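Local atomic coordinates of adenosine deaminase (Burkholderia ambifaria, PDB entry 4GXW), a protein that binds zinc as an amidohydrolase of the adenosine and AMP deaminase family and probably deaminates adenine or a related purine. Residues T213-G218 / L234-V239. Sequence-based numbering, arbitrary orientation.
Sequences TTAHAG and LHVDRV. With ZN (zinc ion), chain C.
Thr213 and Asp237 clasp each other through two bonds running in opposite directions. The Thr213 N-H reaches the anti lone pair of Asp237 OD2 at 2.9 Å, nearly straight at 164°. Asp237 N in turn donates to Thr213 O at 2.8 Å. In Asp237, chi1 (-62°) puts CG beside the backbone N, and the carboxylate and the amide both meet Thr213. OD2 is gripped a second time by a water that also joins Thr213 OG1 and the carbonyl of His235, where the chain leaves helical geometry with positive phi after helix 224-232. Thr213 crosses Val236 at about a right angle, its OG1 lying 3.3 Å from Val236 CA; Val236 CG1 also touches Ala215 CB at 3.9 Å. On the face opposite Ala215 and Val239, Thr214 lies obliquely against the start of the Arg238 side chain, with OG1 3.6 Å from CG. That hydroxyl, set anti to the backbone N (chi1 -173°), is hydrogen-bonded to Asp240, whereas the extended Arg238 carries its guanidinium onward to a salt bridge with Glu114 and a cation-pi contact with Trp340. Ala215 N is buried with no partner, 3.8 Å from Arg238 O, and Thr214 CA makes a CA-H...O contact with that same oxygen. Farther along, His216 turns away from 234-239 and binds zinc through NE2 at 2.3 Å, with His35, His37, Asp301 and a water. The contact thus exemplifies the beta-alpha-beta unit of a TIM barrel, with a metal ligand near the C-terminal end of strand 212-217, as in amidohydrolases.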
loop_
_atom_site.group_PDB
_atom_site.type_symbol
_atom_site.label_atom_id
_atom_site.label_comp_id
_atom_site.label_asym_id
_atom_site.label_seq_id
_atom_site.Cartn_x
_atom_site.Cartn_y
_atom_site.Cartn_z
ATOM N N THR A 213 13.210 6.231 -3.315
ATOM C CA THR A 213 12.450 6.753 -2.196
ATOM C C THR A 213 11.002 7.028 -2.582
ATOM O O THR A 213 10.683 7.351 -3.729
ATOM C CB THR A 213 13.078 8.049 -1.582
ATOM O OG1 THR A 213 12.854 9.166 -2.436
ATOM C CG2 THR A 213 14.574 7.916 -1.292
ATOM N N THR A 214 10.142 6.910 -1.587
ATOM C CA THR A 214 8.735 7.260 -1.710
ATOM C C THR A 214 8.323 7.952 -0.411
ATOM O O THR A 214 9.100 7.987 0.547
ATOM C CB THR A 214 7.848 6.024 -2.017
ATOM O OG1 THR A 214 6.501 6.447 -2.279
ATOM C CG2 THR A 214 7.874 5.021 -0.873
ATOM N N ALA A 215 7.128 8.526 -0.372
ATOM C CA ALA A 215 6.663 9.213 0.835
ATOM C C ALA A 215 5.153 9.320 0.887
ATOM O O ALA A 215 4.528 9.667 -0.116
ATOM C CB ALA A 215 7.270 10.623 0.919
ATOM N N HIS A 216 4.577 9.051 2.061
ATOM C CA HIS A 216 3.184 9.412 2.341
ATOM C C HIS A 216 3.117 10.946 2.408
ATOM O O HIS A 216 3.879 11.588 3.153
ATOM C CB HIS A 216 2.706 8.828 3.685
ATOM C CG HIS A 216 2.374 7.363 3.657
ATOM N ND1 HIS A 216 3.253 6.397 3.207
ATOM C CD2 HIS A 216 1.263 6.696 4.057
ATOM C CE1 HIS A 216 2.691 5.203 3.325
ATOM N NE2 HIS A 216 1.481 5.352 3.839
ATOM N N ALA A 217 2.207 11.536 1.641
ATOM C CA ALA A 217 2.049 12.994 1.634
ATOM C C ALA A 217 0.638 13.365 1.211
ATOM O O ALA A 217 0.069 12.744 0.305
ATOM C CB ALA A 217 3.066 13.638 0.694
ATOM N N GLY A 218 0.062 14.368 1.866
ATOM C CA GLY A 218 -1.273 14.824 1.515
ATOM C C GLY A 218 -2.399 13.925 2.002
ATOM O O GLY A 218 -3.509 13.938 1.440
ATOM N N LEU A 234 12.551 16.360 -1.420
ATOM C CA LEU A 234 13.041 15.018 -1.117
ATOM C C LEU A 234 13.390 14.249 -2.390
ATOM O O LEU A 234 14.149 13.279 -2.340
ATOM C CB LEU A 234 12.027 14.231 -0.283
ATOM C CG LEU A 234 11.606 14.868 1.041
ATOM C CD1 LEU A 234 10.720 13.890 1.790
ATOM C CD2 LEU A 234 12.810 15.276 1.895
ATOM N N HIS A 235 12.824 14.677 -3.520
ATOM C CA HIS A 235 13.053 14.042 -4.821
ATOM C C HIS A 235 12.564 12.599 -4.873
ATOM O O HIS A 235 13.229 11.737 -5.435
ATOM C CB HIS A 235 14.533 14.129 -5.243
ATOM C CG HIS A 235 15.067 15.528 -5.288
ATOM N ND1 HIS A 235 14.560 16.494 -6.130
ATOM C CD2 HIS A 235 16.057 16.130 -4.584
ATOM C CE1 HIS A 235 15.215 17.626 -5.951
ATOM N NE2 HIS A 235 16.133 17.431 -5.021
ATOM N N VAL A 236 11.389 12.335 -4.313
ATOM C CA VAL A 236 10.867 10.972 -4.303
ATOM C C VAL A 236 10.600 10.459 -5.714
ATOM O O VAL A 236 10.302 11.226 -6.641
ATOM C CB VAL A 236 9.586 10.823 -3.438
ATOM C CG1 VAL A 236 9.889 11.155 -1.987
ATOM C CG2 VAL A 236 8.449 11.692 -3.968
ATOM N N ASP A 237 10.712 9.148 -5.860
ATOM C CA ASP A 237 10.435 8.494 -7.128
ATOM C C ASP A 237 8.956 8.289 -7.382
ATOM O O ASP A 237 8.525 8.230 -8.529
ATOM C CB ASP A 237 11.185 7.167 -7.198
ATOM C CG ASP A 237 12.668 7.360 -7.124
ATOM O OD1 ASP A 237 13.245 7.835 -8.133
ATOM O OD2 ASP A 237 13.274 7.104 -6.059
ATOM N N ARG A 238 8.186 8.150 -6.311
ATOM C CA ARG A 238 6.732 8.111 -6.419
ATOM C C ARG A 238 6.140 8.655 -5.129
ATOM O O ARG A 238 6.870 8.913 -4.175
ATOM C CB ARG A 238 6.204 6.706 -6.761
ATOM C CG ARG A 238 6.558 5.640 -5.738
ATOM C CD ARG A 238 6.006 4.254 -6.130
ATOM N NE ARG A 238 6.208 3.309 -5.031
ATOM C CZ ARG A 238 6.862 2.149 -5.104
ATOM N NH1 ARG A 238 7.371 1.705 -6.244
ATOM N NH2 ARG A 238 6.996 1.409 -4.017
ATOM N N VAL A 239 4.825 8.856 -5.123
ATOM C CA VAL A 239 4.126 9.445 -3.994
ATOM C C VAL A 239 3.062 8.496 -3.466
ATOM O O VAL A 239 2.344 7.873 -4.244
ATOM C CB VAL A 239 3.454 10.783 -4.408
ATOM C CG1 VAL A 239 2.619 11.351 -3.280
ATOM C CG2 VAL A 239 4.492 11.791 -4.839
HETATM ZN ZN ZN C . 0.016 3.643 3.972
HETATM O O HOH W 1 14.419 9.306 -4.765
HETATM O O HOH W 2 -1.438 4.841 4.546
#